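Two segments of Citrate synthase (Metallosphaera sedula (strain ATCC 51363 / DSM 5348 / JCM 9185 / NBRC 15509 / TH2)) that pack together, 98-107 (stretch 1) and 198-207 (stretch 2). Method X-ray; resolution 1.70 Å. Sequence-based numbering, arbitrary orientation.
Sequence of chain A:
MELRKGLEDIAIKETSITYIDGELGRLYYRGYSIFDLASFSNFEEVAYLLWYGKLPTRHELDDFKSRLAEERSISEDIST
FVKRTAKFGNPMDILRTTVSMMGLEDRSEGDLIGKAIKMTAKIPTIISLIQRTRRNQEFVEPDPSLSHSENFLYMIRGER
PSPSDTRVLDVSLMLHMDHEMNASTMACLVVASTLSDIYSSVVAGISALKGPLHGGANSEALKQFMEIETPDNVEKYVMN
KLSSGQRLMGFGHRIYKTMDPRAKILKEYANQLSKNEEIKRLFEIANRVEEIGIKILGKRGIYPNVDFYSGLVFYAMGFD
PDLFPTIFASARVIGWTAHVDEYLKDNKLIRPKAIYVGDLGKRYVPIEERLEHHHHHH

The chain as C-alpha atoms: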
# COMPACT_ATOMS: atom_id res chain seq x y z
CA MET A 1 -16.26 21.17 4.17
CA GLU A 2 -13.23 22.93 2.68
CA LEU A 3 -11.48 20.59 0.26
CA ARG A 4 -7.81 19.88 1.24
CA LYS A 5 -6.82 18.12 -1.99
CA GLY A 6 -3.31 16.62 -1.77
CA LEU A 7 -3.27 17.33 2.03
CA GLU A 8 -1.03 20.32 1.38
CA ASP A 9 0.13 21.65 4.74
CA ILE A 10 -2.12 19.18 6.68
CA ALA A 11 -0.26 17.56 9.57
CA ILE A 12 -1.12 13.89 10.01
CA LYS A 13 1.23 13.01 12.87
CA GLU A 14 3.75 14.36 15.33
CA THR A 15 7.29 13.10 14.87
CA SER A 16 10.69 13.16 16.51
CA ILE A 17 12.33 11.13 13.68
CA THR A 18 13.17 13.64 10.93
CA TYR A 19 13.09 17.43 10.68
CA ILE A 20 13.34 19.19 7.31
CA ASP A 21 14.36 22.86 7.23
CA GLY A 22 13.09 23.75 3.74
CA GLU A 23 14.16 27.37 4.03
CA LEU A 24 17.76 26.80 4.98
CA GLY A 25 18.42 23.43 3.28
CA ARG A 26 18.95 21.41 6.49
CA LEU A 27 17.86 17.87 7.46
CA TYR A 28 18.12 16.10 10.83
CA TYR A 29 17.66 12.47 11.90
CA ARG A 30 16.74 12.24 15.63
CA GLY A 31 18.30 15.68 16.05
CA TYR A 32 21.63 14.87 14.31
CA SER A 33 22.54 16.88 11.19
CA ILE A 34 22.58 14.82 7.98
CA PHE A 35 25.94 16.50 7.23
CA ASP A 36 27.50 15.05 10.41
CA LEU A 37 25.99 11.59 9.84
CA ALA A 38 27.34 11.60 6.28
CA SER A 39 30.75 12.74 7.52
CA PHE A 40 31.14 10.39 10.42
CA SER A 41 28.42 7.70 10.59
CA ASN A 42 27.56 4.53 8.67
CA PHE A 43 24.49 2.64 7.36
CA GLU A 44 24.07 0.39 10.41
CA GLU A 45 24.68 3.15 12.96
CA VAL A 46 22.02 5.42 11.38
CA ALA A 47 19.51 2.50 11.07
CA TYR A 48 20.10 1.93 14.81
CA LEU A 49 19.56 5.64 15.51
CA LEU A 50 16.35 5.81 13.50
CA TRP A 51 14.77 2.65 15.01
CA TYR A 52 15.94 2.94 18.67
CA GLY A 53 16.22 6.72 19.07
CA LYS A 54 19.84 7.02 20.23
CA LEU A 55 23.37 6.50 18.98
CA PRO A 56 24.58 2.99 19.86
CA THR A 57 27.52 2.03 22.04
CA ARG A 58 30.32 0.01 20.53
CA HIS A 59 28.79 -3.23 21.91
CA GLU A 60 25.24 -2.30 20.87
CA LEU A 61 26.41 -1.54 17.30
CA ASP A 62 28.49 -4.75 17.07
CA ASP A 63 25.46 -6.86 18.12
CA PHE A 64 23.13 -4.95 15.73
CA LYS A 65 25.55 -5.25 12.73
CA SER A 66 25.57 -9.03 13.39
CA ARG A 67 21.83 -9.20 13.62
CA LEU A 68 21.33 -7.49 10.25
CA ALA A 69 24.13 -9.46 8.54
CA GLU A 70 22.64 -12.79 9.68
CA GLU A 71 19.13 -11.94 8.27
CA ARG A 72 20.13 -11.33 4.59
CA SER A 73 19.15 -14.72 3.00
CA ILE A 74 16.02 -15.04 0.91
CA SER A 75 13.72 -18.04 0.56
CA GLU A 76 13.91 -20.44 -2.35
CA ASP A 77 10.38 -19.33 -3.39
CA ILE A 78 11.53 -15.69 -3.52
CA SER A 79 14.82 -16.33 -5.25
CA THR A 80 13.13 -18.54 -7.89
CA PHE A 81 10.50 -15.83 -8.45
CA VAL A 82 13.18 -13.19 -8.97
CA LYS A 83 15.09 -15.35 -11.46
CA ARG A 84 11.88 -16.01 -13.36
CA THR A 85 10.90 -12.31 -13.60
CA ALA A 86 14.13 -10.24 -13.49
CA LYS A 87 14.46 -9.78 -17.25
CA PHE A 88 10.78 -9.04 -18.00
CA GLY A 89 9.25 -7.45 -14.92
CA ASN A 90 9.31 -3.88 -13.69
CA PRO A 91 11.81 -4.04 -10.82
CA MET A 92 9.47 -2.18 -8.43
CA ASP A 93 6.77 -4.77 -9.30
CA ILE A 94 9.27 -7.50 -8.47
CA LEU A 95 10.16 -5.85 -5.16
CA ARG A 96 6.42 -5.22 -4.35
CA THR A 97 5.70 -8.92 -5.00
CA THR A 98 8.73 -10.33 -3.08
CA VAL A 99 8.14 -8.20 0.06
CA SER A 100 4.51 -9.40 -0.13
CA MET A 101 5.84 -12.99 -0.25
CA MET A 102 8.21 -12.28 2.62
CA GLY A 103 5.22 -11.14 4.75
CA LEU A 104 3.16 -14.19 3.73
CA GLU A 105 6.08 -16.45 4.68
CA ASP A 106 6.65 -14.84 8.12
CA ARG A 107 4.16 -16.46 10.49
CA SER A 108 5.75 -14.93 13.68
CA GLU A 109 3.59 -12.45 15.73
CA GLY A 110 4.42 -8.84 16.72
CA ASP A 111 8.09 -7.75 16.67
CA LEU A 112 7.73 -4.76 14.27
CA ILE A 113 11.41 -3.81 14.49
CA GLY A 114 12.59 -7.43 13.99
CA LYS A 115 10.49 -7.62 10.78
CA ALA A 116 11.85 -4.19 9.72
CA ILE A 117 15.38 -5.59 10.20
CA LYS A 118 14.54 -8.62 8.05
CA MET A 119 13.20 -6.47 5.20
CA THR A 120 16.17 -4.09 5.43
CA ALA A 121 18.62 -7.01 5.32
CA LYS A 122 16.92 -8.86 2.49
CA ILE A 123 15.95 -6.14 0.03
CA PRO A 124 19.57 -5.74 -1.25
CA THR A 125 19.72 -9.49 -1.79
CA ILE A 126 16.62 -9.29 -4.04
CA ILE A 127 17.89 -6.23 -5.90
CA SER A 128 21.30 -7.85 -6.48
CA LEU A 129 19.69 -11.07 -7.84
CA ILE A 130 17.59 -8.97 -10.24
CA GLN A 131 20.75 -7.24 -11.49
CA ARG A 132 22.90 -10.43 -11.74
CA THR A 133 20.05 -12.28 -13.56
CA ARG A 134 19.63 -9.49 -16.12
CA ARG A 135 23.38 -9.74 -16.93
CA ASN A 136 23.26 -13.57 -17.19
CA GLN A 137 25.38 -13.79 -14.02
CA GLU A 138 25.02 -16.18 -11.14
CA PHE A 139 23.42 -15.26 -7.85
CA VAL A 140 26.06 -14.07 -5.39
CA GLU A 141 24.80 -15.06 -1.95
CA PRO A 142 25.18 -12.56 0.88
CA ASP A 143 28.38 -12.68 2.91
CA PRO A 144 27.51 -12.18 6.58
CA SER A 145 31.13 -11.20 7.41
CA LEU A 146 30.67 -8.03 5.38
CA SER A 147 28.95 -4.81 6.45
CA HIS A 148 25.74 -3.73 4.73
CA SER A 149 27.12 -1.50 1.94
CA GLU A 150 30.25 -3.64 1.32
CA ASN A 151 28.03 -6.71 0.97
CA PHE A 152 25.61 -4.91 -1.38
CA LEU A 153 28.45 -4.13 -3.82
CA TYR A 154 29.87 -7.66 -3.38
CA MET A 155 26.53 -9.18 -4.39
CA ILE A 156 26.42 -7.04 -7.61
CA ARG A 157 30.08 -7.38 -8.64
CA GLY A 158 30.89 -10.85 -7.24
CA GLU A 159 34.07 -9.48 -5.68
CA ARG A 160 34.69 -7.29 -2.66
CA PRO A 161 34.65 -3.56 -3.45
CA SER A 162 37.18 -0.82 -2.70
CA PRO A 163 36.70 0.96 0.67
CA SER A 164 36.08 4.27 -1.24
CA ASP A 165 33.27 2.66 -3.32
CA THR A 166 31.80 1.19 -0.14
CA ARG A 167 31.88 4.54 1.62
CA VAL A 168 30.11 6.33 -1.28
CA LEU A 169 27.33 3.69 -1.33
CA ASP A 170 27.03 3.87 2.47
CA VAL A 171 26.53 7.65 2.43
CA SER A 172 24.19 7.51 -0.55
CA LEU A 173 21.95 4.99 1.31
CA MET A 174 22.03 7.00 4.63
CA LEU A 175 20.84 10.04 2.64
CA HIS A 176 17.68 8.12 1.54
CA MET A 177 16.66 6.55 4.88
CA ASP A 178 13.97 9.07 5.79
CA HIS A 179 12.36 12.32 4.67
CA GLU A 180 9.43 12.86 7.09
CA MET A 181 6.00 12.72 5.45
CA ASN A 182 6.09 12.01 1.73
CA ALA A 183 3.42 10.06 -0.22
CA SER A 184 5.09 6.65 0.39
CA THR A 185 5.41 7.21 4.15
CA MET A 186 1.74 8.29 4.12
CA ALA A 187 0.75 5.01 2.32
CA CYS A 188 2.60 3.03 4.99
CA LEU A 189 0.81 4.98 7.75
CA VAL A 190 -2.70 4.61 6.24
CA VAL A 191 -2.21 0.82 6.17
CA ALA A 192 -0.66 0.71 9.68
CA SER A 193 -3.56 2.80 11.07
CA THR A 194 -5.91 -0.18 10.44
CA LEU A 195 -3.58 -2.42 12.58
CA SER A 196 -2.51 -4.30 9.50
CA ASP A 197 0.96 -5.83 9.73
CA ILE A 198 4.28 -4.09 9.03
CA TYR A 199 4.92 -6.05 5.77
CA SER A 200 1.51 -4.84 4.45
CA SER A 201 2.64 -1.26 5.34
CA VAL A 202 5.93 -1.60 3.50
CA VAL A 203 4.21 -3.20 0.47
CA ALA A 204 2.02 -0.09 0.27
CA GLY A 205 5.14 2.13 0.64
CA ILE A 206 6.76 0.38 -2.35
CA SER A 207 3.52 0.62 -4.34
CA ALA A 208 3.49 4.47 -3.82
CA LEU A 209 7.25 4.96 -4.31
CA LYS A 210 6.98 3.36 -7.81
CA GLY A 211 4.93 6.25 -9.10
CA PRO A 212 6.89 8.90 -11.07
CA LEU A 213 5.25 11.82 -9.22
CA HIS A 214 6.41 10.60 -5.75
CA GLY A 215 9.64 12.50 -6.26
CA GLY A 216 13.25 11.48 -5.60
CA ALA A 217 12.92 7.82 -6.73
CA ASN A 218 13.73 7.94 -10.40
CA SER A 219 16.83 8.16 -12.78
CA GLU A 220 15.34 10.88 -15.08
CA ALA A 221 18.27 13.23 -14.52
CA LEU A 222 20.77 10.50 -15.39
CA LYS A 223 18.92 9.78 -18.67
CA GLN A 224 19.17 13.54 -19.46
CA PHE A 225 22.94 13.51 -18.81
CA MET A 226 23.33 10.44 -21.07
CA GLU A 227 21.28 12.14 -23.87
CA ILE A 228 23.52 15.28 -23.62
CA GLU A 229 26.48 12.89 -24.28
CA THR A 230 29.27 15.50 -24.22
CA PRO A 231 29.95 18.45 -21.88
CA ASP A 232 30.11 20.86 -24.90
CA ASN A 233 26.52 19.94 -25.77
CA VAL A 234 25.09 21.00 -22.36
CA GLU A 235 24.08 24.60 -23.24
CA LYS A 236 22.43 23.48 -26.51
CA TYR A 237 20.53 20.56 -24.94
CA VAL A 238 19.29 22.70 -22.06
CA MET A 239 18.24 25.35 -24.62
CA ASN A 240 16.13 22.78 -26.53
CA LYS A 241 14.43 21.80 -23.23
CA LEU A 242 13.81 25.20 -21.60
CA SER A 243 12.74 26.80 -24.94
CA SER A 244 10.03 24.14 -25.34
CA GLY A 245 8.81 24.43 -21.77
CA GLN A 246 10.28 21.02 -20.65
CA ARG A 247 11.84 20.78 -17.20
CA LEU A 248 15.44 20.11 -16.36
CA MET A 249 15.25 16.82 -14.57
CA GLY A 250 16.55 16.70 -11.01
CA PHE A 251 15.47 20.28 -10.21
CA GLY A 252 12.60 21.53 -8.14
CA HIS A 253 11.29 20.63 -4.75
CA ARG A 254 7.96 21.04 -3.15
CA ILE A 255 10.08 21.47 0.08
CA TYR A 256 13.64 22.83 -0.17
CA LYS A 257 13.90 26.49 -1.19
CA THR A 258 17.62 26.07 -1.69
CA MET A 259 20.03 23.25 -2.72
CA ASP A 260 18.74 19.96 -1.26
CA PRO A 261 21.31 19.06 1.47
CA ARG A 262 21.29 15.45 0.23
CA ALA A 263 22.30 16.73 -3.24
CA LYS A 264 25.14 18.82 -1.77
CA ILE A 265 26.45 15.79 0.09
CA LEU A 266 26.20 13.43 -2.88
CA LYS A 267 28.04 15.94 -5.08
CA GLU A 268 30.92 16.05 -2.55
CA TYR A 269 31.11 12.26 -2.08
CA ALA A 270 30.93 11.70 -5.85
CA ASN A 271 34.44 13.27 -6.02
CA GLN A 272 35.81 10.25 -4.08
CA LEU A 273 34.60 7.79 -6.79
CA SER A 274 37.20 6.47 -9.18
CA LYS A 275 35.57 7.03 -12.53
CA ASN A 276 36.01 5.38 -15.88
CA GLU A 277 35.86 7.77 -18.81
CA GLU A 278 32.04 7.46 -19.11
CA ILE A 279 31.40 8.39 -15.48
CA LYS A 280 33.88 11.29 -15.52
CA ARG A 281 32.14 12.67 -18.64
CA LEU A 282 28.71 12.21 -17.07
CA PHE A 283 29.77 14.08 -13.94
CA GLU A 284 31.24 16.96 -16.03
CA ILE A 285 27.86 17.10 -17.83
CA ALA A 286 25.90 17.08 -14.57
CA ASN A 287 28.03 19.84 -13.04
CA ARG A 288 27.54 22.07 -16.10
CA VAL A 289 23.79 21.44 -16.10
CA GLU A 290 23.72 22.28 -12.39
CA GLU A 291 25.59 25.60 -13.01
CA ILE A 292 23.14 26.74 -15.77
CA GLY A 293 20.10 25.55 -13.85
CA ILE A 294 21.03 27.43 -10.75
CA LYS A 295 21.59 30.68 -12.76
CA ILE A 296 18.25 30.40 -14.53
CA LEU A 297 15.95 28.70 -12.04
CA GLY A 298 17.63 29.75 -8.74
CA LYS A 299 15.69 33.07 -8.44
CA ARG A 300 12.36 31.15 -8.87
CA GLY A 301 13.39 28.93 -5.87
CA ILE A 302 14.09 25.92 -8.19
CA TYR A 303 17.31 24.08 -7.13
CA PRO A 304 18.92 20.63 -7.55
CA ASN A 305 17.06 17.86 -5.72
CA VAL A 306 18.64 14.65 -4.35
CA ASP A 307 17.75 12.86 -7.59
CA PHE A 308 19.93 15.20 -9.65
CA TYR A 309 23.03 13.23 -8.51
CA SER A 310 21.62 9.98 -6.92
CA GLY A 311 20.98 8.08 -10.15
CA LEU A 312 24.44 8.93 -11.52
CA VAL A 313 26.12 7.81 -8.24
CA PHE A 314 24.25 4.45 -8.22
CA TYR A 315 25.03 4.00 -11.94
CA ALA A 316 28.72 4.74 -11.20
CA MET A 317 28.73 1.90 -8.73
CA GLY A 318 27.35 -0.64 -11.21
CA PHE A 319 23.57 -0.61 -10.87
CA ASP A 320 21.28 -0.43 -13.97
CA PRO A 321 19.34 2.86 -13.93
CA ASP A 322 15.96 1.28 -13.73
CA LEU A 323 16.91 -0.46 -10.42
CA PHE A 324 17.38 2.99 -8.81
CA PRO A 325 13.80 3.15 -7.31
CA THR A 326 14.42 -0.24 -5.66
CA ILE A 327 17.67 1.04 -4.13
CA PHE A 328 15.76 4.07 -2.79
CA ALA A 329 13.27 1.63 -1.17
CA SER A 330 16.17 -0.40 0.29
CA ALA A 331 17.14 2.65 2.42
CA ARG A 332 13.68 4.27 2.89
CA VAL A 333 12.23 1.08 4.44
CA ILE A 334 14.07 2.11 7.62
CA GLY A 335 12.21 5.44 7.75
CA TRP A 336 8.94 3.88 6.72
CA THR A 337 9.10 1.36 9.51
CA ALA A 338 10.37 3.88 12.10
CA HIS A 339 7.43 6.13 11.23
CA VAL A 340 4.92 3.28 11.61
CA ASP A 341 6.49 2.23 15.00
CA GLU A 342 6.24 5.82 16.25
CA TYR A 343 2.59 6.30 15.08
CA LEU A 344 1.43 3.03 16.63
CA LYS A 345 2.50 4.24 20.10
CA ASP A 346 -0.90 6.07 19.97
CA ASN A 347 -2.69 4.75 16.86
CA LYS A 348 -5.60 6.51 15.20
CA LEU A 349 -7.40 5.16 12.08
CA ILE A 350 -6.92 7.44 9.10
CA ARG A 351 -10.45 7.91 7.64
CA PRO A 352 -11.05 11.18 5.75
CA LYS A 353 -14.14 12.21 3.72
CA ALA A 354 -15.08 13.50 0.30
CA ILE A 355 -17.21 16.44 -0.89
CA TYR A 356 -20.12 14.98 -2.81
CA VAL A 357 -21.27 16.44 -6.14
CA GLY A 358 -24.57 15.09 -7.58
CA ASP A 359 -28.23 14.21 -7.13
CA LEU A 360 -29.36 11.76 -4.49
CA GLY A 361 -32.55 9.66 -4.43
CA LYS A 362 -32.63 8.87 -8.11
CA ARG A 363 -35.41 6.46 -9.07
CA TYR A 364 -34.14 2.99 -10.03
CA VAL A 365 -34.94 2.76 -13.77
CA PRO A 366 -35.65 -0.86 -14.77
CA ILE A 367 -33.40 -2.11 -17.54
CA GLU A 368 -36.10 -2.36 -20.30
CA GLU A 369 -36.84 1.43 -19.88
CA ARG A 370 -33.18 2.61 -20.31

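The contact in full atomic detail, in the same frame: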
# COMPACT_ATOMS: atom_id res chain seq x y z
N THR A 98 7.87 -9.54 -3.98
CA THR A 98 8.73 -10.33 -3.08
C THR A 98 8.59 -9.90 -1.62
O THR A 98 8.64 -10.75 -0.76
CB THR A 98 10.19 -10.36 -3.56
OG1 THR A 98 10.66 -9.02 -3.66
CG2 THR A 98 10.33 -11.02 -4.91
N VAL A 99 8.43 -8.60 -1.30
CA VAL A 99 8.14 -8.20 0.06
C VAL A 99 6.78 -8.72 0.50
O VAL A 99 6.61 -9.11 1.65
CB VAL A 99 8.31 -6.67 0.24
CG1 VAL A 99 7.94 -6.21 1.66
CG2 VAL A 99 9.73 -6.24 -0.10
N SER A 100 5.81 -8.78 -0.42
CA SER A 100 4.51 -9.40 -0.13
C SER A 100 4.69 -10.87 0.24
O SER A 100 4.12 -11.36 1.22
CB SER A 100 3.56 -9.19 -1.28
OG SER A 100 2.24 -9.70 -0.95
N MET A 101 5.53 -11.57 -0.52
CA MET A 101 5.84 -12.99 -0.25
C MET A 101 6.57 -13.14 1.08
O MET A 101 6.26 -14.05 1.84
CB MET A 101 6.66 -13.62 -1.36
CG MET A 101 5.95 -13.72 -2.63
SD MET A 101 7.04 -14.15 -4.05
CE MET A 101 7.52 -15.83 -3.64
N MET A 102 7.50 -12.25 1.38
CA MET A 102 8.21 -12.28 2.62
C MET A 102 7.25 -12.22 3.82
O MET A 102 7.41 -12.97 4.81
CB MET A 102 9.16 -11.06 2.64
CG MET A 102 10.48 -11.27 3.20
SD MET A 102 11.25 -9.59 3.15
CE MET A 102 11.99 -9.63 1.52
N GLY A 103 6.25 -11.32 3.75
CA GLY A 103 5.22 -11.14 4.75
C GLY A 103 4.37 -12.41 4.90
O GLY A 103 4.07 -12.83 6.00
N LEU A 104 3.96 -12.99 3.78
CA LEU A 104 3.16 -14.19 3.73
C LEU A 104 3.92 -15.33 4.41
O LEU A 104 3.33 -16.07 5.18
CB LEU A 104 2.87 -14.52 2.26
CG LEU A 104 2.20 -15.86 1.96
CD1 LEU A 104 0.90 -16.02 2.67
CD2 LEU A 104 1.98 -16.00 0.46
N GLU A 105 5.24 -15.37 4.19
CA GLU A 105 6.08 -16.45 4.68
C GLU A 105 6.42 -16.28 6.17
O GLU A 105 6.84 -17.25 6.78
CB GLU A 105 7.34 -16.60 3.79
CG GLU A 105 7.05 -17.13 2.39
CD GLU A 105 8.11 -16.96 1.28
OE1 GLU A 105 9.26 -16.68 1.61
OE2 GLU A 105 7.76 -17.11 0.05
N ASP A 106 6.27 -15.08 6.76
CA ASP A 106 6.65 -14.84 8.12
C ASP A 106 5.43 -14.96 9.04
O ASP A 106 4.70 -14.01 9.23
CB ASP A 106 7.40 -13.51 8.27
CG ASP A 106 7.89 -13.22 9.67
OD1 ASP A 106 7.61 -14.06 10.56
OD2 ASP A 106 8.53 -12.14 9.87
N ARG A 107 5.33 -16.11 9.70
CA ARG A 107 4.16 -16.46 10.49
C ARG A 107 4.35 -16.02 11.95
O ARG A 107 3.41 -16.17 12.74
CB ARG A 107 3.87 -17.96 10.33
CG ARG A 107 3.56 -18.34 8.89
CD ARG A 107 2.74 -19.61 8.71
NE ARG A 107 3.54 -20.83 8.76
CZ ARG A 107 4.37 -21.26 7.80
NH1 ARG A 107 4.68 -20.46 6.79
NH2 ARG A 107 4.87 -22.48 7.84
N ILE A 198 3.24 -4.98 9.51
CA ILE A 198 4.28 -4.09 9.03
C ILE A 198 4.70 -4.44 7.60
O ILE A 198 5.05 -3.52 6.82
CB ILE A 198 5.50 -4.09 9.99
CG1 ILE A 198 6.49 -2.98 9.68
CG2 ILE A 198 6.20 -5.44 10.08
CD1 ILE A 198 5.94 -1.59 9.79
N TYR A 199 4.64 -5.70 7.19
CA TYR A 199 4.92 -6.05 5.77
C TYR A 199 3.88 -5.43 4.85
O TYR A 199 4.26 -4.88 3.80
CB TYR A 199 5.03 -7.55 5.53
CG TYR A 199 6.19 -8.26 6.18
CD1 TYR A 199 7.45 -8.33 5.58
CD2 TYR A 199 6.03 -8.90 7.40
CE1 TYR A 199 8.48 -9.07 6.15
CE2 TYR A 199 7.05 -9.64 7.98
CZ TYR A 199 8.29 -9.73 7.35
OH TYR A 199 9.27 -10.47 7.94
N SER A 200 2.59 -5.50 5.21
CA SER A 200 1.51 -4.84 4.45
C SER A 200 1.81 -3.35 4.30
O SER A 200 1.68 -2.78 3.20
CB SER A 200 0.18 -5.05 5.13
OG SER A 200 -0.24 -6.40 5.04
N SER A 201 2.27 -2.72 5.39
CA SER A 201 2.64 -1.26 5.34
C SER A 201 3.71 -1.01 4.28
O SER A 201 3.58 -0.09 3.44
CB SER A 201 3.10 -0.71 6.67
OG SER A 201 2.01 -0.70 7.54
N VAL A 202 4.81 -1.77 4.37
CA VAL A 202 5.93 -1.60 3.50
C VAL A 202 5.54 -1.89 2.05
O VAL A 202 5.98 -1.18 1.15
CB VAL A 202 7.17 -2.38 3.94
CG1 VAL A 202 8.28 -2.44 2.87
CG2 VAL A 202 7.71 -1.82 5.25
N VAL A 203 4.72 -2.93 1.80
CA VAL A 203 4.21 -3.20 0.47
C VAL A 203 3.48 -1.96 -0.08
O VAL A 203 3.71 -1.59 -1.26
CB VAL A 203 3.33 -4.47 0.44
CG1 VAL A 203 2.58 -4.61 -0.87
CG2 VAL A 203 4.16 -5.71 0.73
N ALA A 204 2.67 -1.28 0.73
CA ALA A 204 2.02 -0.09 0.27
C ALA A 204 3.02 1.03 0.02
O ALA A 204 2.88 1.76 -0.96
CB ALA A 204 0.96 0.35 1.23
N GLY A 205 4.05 1.17 0.89
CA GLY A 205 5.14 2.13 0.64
C GLY A 205 5.80 1.96 -0.74
O GLY A 205 5.94 2.91 -1.50
N ILE A 206 6.13 0.72 -1.06
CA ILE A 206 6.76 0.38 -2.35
C ILE A 206 5.83 0.70 -3.51
O ILE A 206 6.24 1.30 -4.54
CB ILE A 206 7.17 -1.10 -2.36
CG1 ILE A 206 8.26 -1.36 -1.32
CG2 ILE A 206 7.60 -1.48 -3.77
CD1 ILE A 206 8.50 -2.83 -1.05
N SER A 207 4.56 0.36 -3.33
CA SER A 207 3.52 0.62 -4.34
C SER A 207 3.46 2.13 -4.66
O SER A 207 3.38 2.51 -5.83
CB SER A 207 2.18 0.08 -3.88
OG SER A 207 2.24 -1.34 -3.74

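Two helices lie almost exactly antiparallel here, at 175° between their N-to-C directions, with axes 9.0 Å apart at closest approach. The contact is small, 369 Å² summed over both sides, and its shape follows one simple scheme: a large bump meets a hollow near one end, and a branched bump meets a cluster of methyl groups near the other.

The hollow is G103. With no side chain at this position, the backbone lies open, and the Y199 ring settles directly over it. The CA of G103 stands 5.2 Å from the CA of Y199, and the CA of G103 comes within 3.4 Å of the CG of Y199. That same G103 CA sits 3.6 Å from the centroid of the Y199 ring, only 20° off the ring normal, so this is a CH-pi contact over the face. The fit depends on the bare backbone: an ideal CB on G103 would fall 2.7 Å from the CB of Y199, a clash. The glycine therefore lets the backbones draw close while the aromatic ring fills the space.

Around the ring, M102 adds its backbone C over the same face as G103 CA, and its CB reaches 4.1 Å from the CE1 of Y199. The CA-to-CB bond of M102 points sideways and the end of its side chain leads away, yet its SD still lies 5.4 Å from the centroid of the Y199 ring, at the edge.

The tip of the ring is polar and is met in kind. D106 directs its CA-to-CB bond toward the partner, and the OH of Y199 donates a hydrogen bond to the OD2 of D106 at 2.7 Å. The carboxylate oxygen lies near the ring plane, at the edge, while G103 lies over the face.

One helical turn before G103, V99 is the complementary bump, covered over 75 Å². CG1 of V99 packs 4.0 Å from CG1 of V202 and 3.9 Å from CG2 of V203, and also reaches CD1 of I206 at 4.4 Å, where CG2 of V99 comes closer, at 3.7 Å. V203 in turn lies against S100, its CG2 3.7 Å from the backbone N of S100; the CA-to-CB bond of S100 points sideways, and its CB is 4.1 Å from CG2 of V203.

The rule to read is local: glycine opposite tyrosine, a carboxylate at the ring's tip, and beta-branched residues where the surfaces interlock.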